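Local coordinates for protein synaptotagmin-4 (Rattus norvegicus, PDB 1W15) that takes part in dense core vesicle mobility in neurons through its interaction with the motor KIF1A, and is a synaptotagmin family member described as not binding calcium, at residues 50-62 against 96-108. Residues are numbered along the deposited sequence; the frame is centred on the assembly and turned at random.
With CA (calcium ion), chain B; NA (sodium ion), chain F.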
loop_
_atom_site.group_PDB
_atom_site.type_symbol
_atom_site.label_atom_id
_atom_site.label_comp_id
_atom_site.label_asym_id
_atom_site.label_seq_id
_atom_site.Cartn_x
_atom_site.Cartn_y
_atom_site.Cartn_z
ATOM N N LEU A 50 5.825 12.213 24.819
ATOM C CA LEU A 50 5.772 11.455 23.559
ATOM C C LEU A 50 6.337 12.236 22.364
ATOM O O LEU A 50 6.287 13.468 22.299
ATOM C CB LEU A 50 4.351 10.947 23.271
ATOM C CG LEU A 50 3.872 9.718 24.054
ATOM C CD1 LEU A 50 2.350 9.590 24.031
ATOM C CD2 LEU A 50 4.511 8.465 23.475
ATOM N N SER A 51 6.904 11.503 21.429
ATOM C CA SER A 51 7.564 12.133 20.316
ATOM C C SER A 51 6.528 12.405 19.220
ATOM O O SER A 51 5.392 11.904 19.285
ATOM C CB SER A 51 8.733 11.268 19.848
ATOM O OG SER A 51 8.264 10.088 19.179
ATOM N N ASP A 52 6.929 13.222 18.247
ATOM C CA ASP A 52 6.130 13.552 17.060
ATOM C C ASP A 52 6.922 13.061 15.874
ATOM O O ASP A 52 7.623 13.870 15.256
ATOM C CB ASP A 52 5.964 15.070 16.974
ATOM C CG ASP A 52 5.322 15.630 18.216
ATOM O OD1 ASP A 52 4.225 15.178 18.566
ATOM O OD2 ASP A 52 5.847 16.499 18.924
ATOM N N PRO A 53 6.887 11.742 15.598
ATOM C CA PRO A 53 7.801 11.167 14.607
ATOM C C PRO A 53 7.518 11.461 13.136
ATOM O O PRO A 53 6.366 11.544 12.736
ATOM C CB PRO A 53 7.721 9.652 14.863
ATOM C CG PRO A 53 6.335 9.452 15.528
ATOM C CD PRO A 53 6.065 10.715 16.271
ATOM N N TYR A 54 8.584 11.615 12.369
ATOM C CA TYR A 54 8.525 11.507 10.903
ATOM C C TYR A 54 9.757 10.726 10.482
ATOM O O TYR A 54 10.659 10.484 11.297
ATOM C CB TYR A 54 8.495 12.875 10.221
ATOM C CG TYR A 54 9.711 13.756 10.422
ATOM C CD1 TYR A 54 9.914 14.451 11.626
ATOM C CD2 TYR A 54 10.646 13.905 9.402
ATOM C CE1 TYR A 54 11.028 15.282 11.799
ATOM C CE2 TYR A 54 11.793 14.719 9.560
ATOM C CZ TYR A 54 11.972 15.374 10.747
ATOM O OH TYR A 54 13.076 16.159 10.875
ATOM N N VAL A 55 9.813 10.332 9.217
ATOM C CA VAL A 55 10.931 9.548 8.770
ATOM C C VAL A 55 11.550 10.202 7.546
ATOM O O VAL A 55 10.852 10.564 6.573
ATOM C CB VAL A 55 10.469 8.099 8.394
ATOM C CG1 VAL A 55 11.669 7.280 7.865
ATOM C CG2 VAL A 55 9.825 7.458 9.618
ATOM N N LYS A 56 12.866 10.322 7.587
ATOM C CA LYS A 56 13.635 10.828 6.475
ATOM C C LYS A 56 14.342 9.649 5.848
ATOM O O LYS A 56 14.855 8.781 6.566
ATOM C CB LYS A 56 14.700 11.803 7.013
ATOM C CG LYS A 56 15.516 12.400 5.906
ATOM C CD LYS A 56 15.795 13.824 6.211
ATOM C CE LYS A 56 16.654 14.425 5.138
ATOM N NZ LYS A 56 17.150 15.692 5.664
ATOM N N VAL A 57 14.368 9.629 4.521
ATOM C CA VAL A 57 14.929 8.524 3.764
ATOM C C VAL A 57 16.022 9.103 2.832
ATOM O O VAL A 57 15.728 9.933 1.966
ATOM C CB VAL A 57 13.863 7.773 2.928
ATOM C CG1 VAL A 57 14.492 6.498 2.263
ATOM C CG2 VAL A 57 12.631 7.359 3.793
ATOM N N ASN A 58 17.270 8.679 3.010
ATOM C CA ASN A 58 18.383 9.152 2.165
ATOM C C ASN A 58 18.835 7.993 1.293
ATOM O O ASN A 58 18.984 6.893 1.797
ATOM C CB ASN A 58 19.554 9.650 3.040
ATOM C CG ASN A 58 19.218 10.922 3.796
ATOM O OD1 ASN A 58 18.571 11.803 3.235
ATOM N ND2 ASN A 58 19.646 11.037 5.072
ATOM N N LEU A 59 19.131 8.257 0.019
ATOM C CA LEU A 59 19.620 7.234 -0.898
ATOM C C LEU A 59 21.063 7.582 -1.229
ATOM O O LEU A 59 21.348 8.733 -1.567
ATOM C CB LEU A 59 18.802 7.294 -2.189
ATOM C CG LEU A 59 19.132 6.225 -3.229
ATOM C CD1 LEU A 59 18.588 4.893 -2.796
ATOM C CD2 LEU A 59 18.575 6.602 -4.591
ATOM N N TYR A 60 21.962 6.591 -1.118
ATOM C CA TYR A 60 23.410 6.808 -1.328
ATOM C C TYR A 60 23.851 5.946 -2.484
ATOM O O TYR A 60 23.465 4.768 -2.555
ATOM C CB TYR A 60 24.191 6.354 -0.114
ATOM C CG TYR A 60 23.932 7.272 1.063
ATOM C CD1 TYR A 60 24.642 8.482 1.188
ATOM C CD2 TYR A 60 22.957 6.951 2.020
ATOM C CE1 TYR A 60 24.393 9.384 2.258
ATOM C CE2 TYR A 60 22.727 7.820 3.098
ATOM C CZ TYR A 60 23.442 9.036 3.201
ATOM O OH TYR A 60 23.183 9.900 4.270
ATOM N N HIS A 61 24.683 6.520 -3.342
ATOM C CA HIS A 61 25.458 5.729 -4.330
ATOM C C HIS A 61 26.928 5.754 -3.907
ATOM O O HIS A 61 27.582 6.790 -3.970
ATOM C CB HIS A 61 25.265 6.346 -5.698
ATOM C CG HIS A 61 25.868 5.542 -6.811
ATOM N ND1 HIS A 61 25.982 6.029 -8.100
ATOM C CD2 HIS A 61 26.382 4.288 -6.831
ATOM C CE1 HIS A 61 26.544 5.106 -8.861
ATOM N NE2 HIS A 61 26.798 4.042 -8.116
ATOM N N ALA A 62 27.413 4.621 -3.427
ATOM C CA ALA A 62 28.665 4.560 -2.696
ATOM C C ALA A 62 28.479 5.486 -1.470
ATOM O O ALA A 62 27.594 5.246 -0.616
ATOM C CB ALA A 62 29.847 4.993 -3.598
ATOM N N GLU A 96 24.290 -2.842 -6.304
ATOM C CA GLU A 96 25.531 -3.231 -5.630
ATOM C C GLU A 96 26.119 -2.138 -4.715
ATOM O O GLU A 96 26.497 -2.442 -3.574
ATOM C CB GLU A 96 26.580 -3.743 -6.636
ATOM C CG GLU A 96 27.443 -2.644 -7.277
ATOM C CD GLU A 96 28.602 -3.155 -8.134
ATOM O OE1 GLU A 96 28.397 -4.101 -8.937
ATOM O OE2 GLU A 96 29.722 -2.586 -8.039
ATOM N N GLU A 97 26.176 -0.892 -5.211
ATOM C CA GLU A 97 26.716 0.257 -4.438
ATOM C C GLU A 97 25.654 1.210 -3.916
ATOM O O GLU A 97 25.956 2.332 -3.468
ATOM C CB GLU A 97 27.727 1.030 -5.292
ATOM C CG GLU A 97 29.011 0.236 -5.493
ATOM C CD GLU A 97 30.016 0.942 -6.386
ATOM O OE1 GLU A 97 30.793 1.791 -5.875
ATOM O OE2 GLU A 97 30.037 0.641 -7.600
ATOM N N ILE A 98 24.408 0.773 -3.948
ATOM C CA ILE A 98 23.317 1.623 -3.487
ATOM C C ILE A 98 22.992 1.259 -2.046
ATOM O O ILE A 98 22.958 0.082 -1.703
ATOM C CB ILE A 98 22.088 1.393 -4.422
ATOM C CG1 ILE A 98 22.408 1.858 -5.843
ATOM C CG2 ILE A 98 20.807 2.054 -3.876
ATOM C CD1 ILE A 98 22.609 3.362 -6.016
ATOM N N SER A 99 22.723 2.249 -1.201
ATOM C CA SER A 99 22.207 1.937 0.110
ATOM C C SER A 99 21.118 2.954 0.454
ATOM O O SER A 99 21.074 4.016 -0.153
ATOM C CB SER A 99 23.329 1.946 1.126
ATOM O OG SER A 99 23.899 3.229 1.190
ATOM N N VAL A 100 20.262 2.612 1.421
ATOM C CA VAL A 100 19.115 3.453 1.805
ATOM C C VAL A 100 19.209 3.642 3.328
ATOM O O VAL A 100 19.447 2.673 4.054
ATOM C CB VAL A 100 17.754 2.802 1.457
ATOM C CG1 VAL A 100 16.554 3.728 1.830
ATOM C CG2 VAL A 100 17.680 2.418 -0.066
ATOM N N GLU A 101 19.069 4.879 3.773
ATOM C CA GLU A 101 19.217 5.195 5.187
ATOM C C GLU A 101 17.874 5.733 5.613
ATOM O O GLU A 101 17.402 6.701 5.020
ATOM C CB GLU A 101 20.293 6.272 5.361
ATOM C CG GLU A 101 20.537 6.741 6.804
ATOM C CD GLU A 101 21.538 7.935 6.845
ATOM O OE1 GLU A 101 21.391 8.883 6.045
ATOM O OE2 GLU A 101 22.469 7.934 7.689
ATOM N N PHE A 102 17.299 5.165 6.673
ATOM C CA PHE A 102 16.042 5.649 7.261
ATOM C C PHE A 102 16.359 6.267 8.622
ATOM O O PHE A 102 17.078 5.636 9.458
ATOM C CB PHE A 102 15.066 4.495 7.501
ATOM C CG PHE A 102 14.675 3.757 6.268
ATOM C CD1 PHE A 102 15.454 2.670 5.812
ATOM C CD2 PHE A 102 13.496 4.105 5.575
ATOM C CE1 PHE A 102 15.089 1.986 4.660
ATOM C CE2 PHE A 102 13.125 3.401 4.414
ATOM C CZ PHE A 102 13.901 2.354 3.971
ATOM N N LEU A 103 15.843 7.476 8.837
ATOM C CA LEU A 103 16.001 8.182 10.099
ATOM C C LEU A 103 14.614 8.493 10.638
ATOM O O LEU A 103 13.823 9.141 9.960
ATOM C CB LEU A 103 16.790 9.495 9.880
ATOM C CG LEU A 103 18.125 9.194 9.149
ATOM C CD1 LEU A 103 18.454 10.273 8.202
ATOM C CD2 LEU A 103 19.221 8.871 10.131
ATOM N N VAL A 104 14.334 8.009 11.844
ATOM C CA VAL A 104 13.137 8.372 12.573
ATOM C C VAL A 104 13.522 9.551 13.503
ATOM O O VAL A 104 14.416 9.396 14.349
ATOM C CB VAL A 104 12.570 7.175 13.382
ATOM C CG1 VAL A 104 11.253 7.614 14.077
ATOM C CG2 VAL A 104 12.351 5.888 12.458
ATOM N N LEU A 105 12.857 10.687 13.294
ATOM C CA LEU A 105 13.178 11.962 13.940
ATOM C C LEU A 105 11.970 12.451 14.672
ATOM O O LEU A 105 10.834 12.151 14.279
ATOM C CB LEU A 105 13.555 12.992 12.865
ATOM C CG LEU A 105 14.852 12.608 12.102
ATOM C CD1 LEU A 105 14.669 12.591 10.601
ATOM C CD2 LEU A 105 15.851 13.674 12.546
ATOM N N ASP A 106 12.208 13.247 15.716
ATOM C CA ASP A 106 11.120 13.819 16.474
ATOM C C ASP A 106 11.020 15.274 16.027
ATOM O O ASP A 106 11.998 16.039 16.147
ATOM C CB ASP A 106 11.469 13.718 17.955
ATOM C CG ASP A 106 10.484 14.414 18.842
ATOM O OD1 ASP A 106 9.277 14.467 18.549
ATOM O OD2 ASP A 106 10.858 14.972 19.863
ATOM N N SER A 107 9.863 15.645 15.478
ATOM C CA SER A 107 9.648 17.023 15.071
ATOM C C SER A 107 9.439 17.906 16.284
ATOM O O SER A 107 8.549 17.658 17.105
ATOM C CB SER A 107 8.463 17.077 14.104
ATOM O OG SER A 107 8.106 18.415 13.874
ATOM N N GLU A 108 10.274 18.933 16.437
ATOM C CA GLU A 108 10.179 19.786 17.612
ATOM C C GLU A 108 10.418 21.214 17.156
ATOM O O GLU A 108 11.487 21.516 16.629
ATOM C CB GLU A 108 11.242 19.400 18.651
ATOM C CG GLU A 108 11.133 20.202 19.958
ATOM C CD GLU A 108 10.061 19.660 20.888
ATOM O OE1 GLU A 108 9.705 18.482 20.757
ATOM O OE2 GLU A 108 9.571 20.393 21.763
HETATM CA CA CA B . 8.243 16.709 19.578
HETATM NA NA NA F . 12.936 21.448 14.891
HETATM O O HOH W 1 25.973 3.325 -0.585
HETATM O O HOH W 2 7.622 17.891 21.980
HETATM O O HOH W 3 10.985 21.551 13.534
HETATM O O HOH W 4 12.729 24.282 14.545
HETATM O O HOH W 5 14.551 21.090 12.993
#
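Val57 packs against Phe102, its direct partner, and diagonally against Val100 on the inner face of two antiparallel strands. Its CG1 presses on Val100 CG1 at 3.5 Å, tighter than usual for methyl groups. Its CG2 lies beside Phe102 CD2, and both side chains point the same way, into the core. Further along this face, Leu59 CD1 touches Ile98 CG2 and Val100 CG2. Strands 53-61 and 98-106 are the central pair of one sheet of the C2B beta-sandwich. Val36 of strand 31-40, in the opposing sheet, covers Val55 and Val57. Paired backbone bonds run from Tyr54-Leu105 to Tyr60-Ser99. On the outer face, Leu105 CB sits over the Tyr54 ring in a CH-pi contact, 3.9 Å from the centroid. The extended chain of Glu101, with CG anti to the backbone N (chi1 178°), carries its carboxylate out beside Asn58 to the Tyr60 hydroxyl. Its OE1 accepts hydrogen bonds from Asn58 ND2 at 2.9 Å and Tyr60 OH at 2.7 Å, from opposite faces of the carboxylate plane. Arg118 forms a salt bridge with OE2. A phenylalanine in place of Tyr60 would probably leave Glu101 OE1 with the Asn58 amide alone on this contact and less firmly fixed in rotation. At the loop end, Asp106 OD1 accepts a hydrogen bond from Asp52 N at 2.7 Å and also binds a calcium ion held in the crystal. Asp52 OD2, Ser107 O, Glu108 OE1 and a water bind the same ion, with Asp52 OD2 at 2.5 Å; Asp52 OD1 is hydrogen-bonded to Cys76 N.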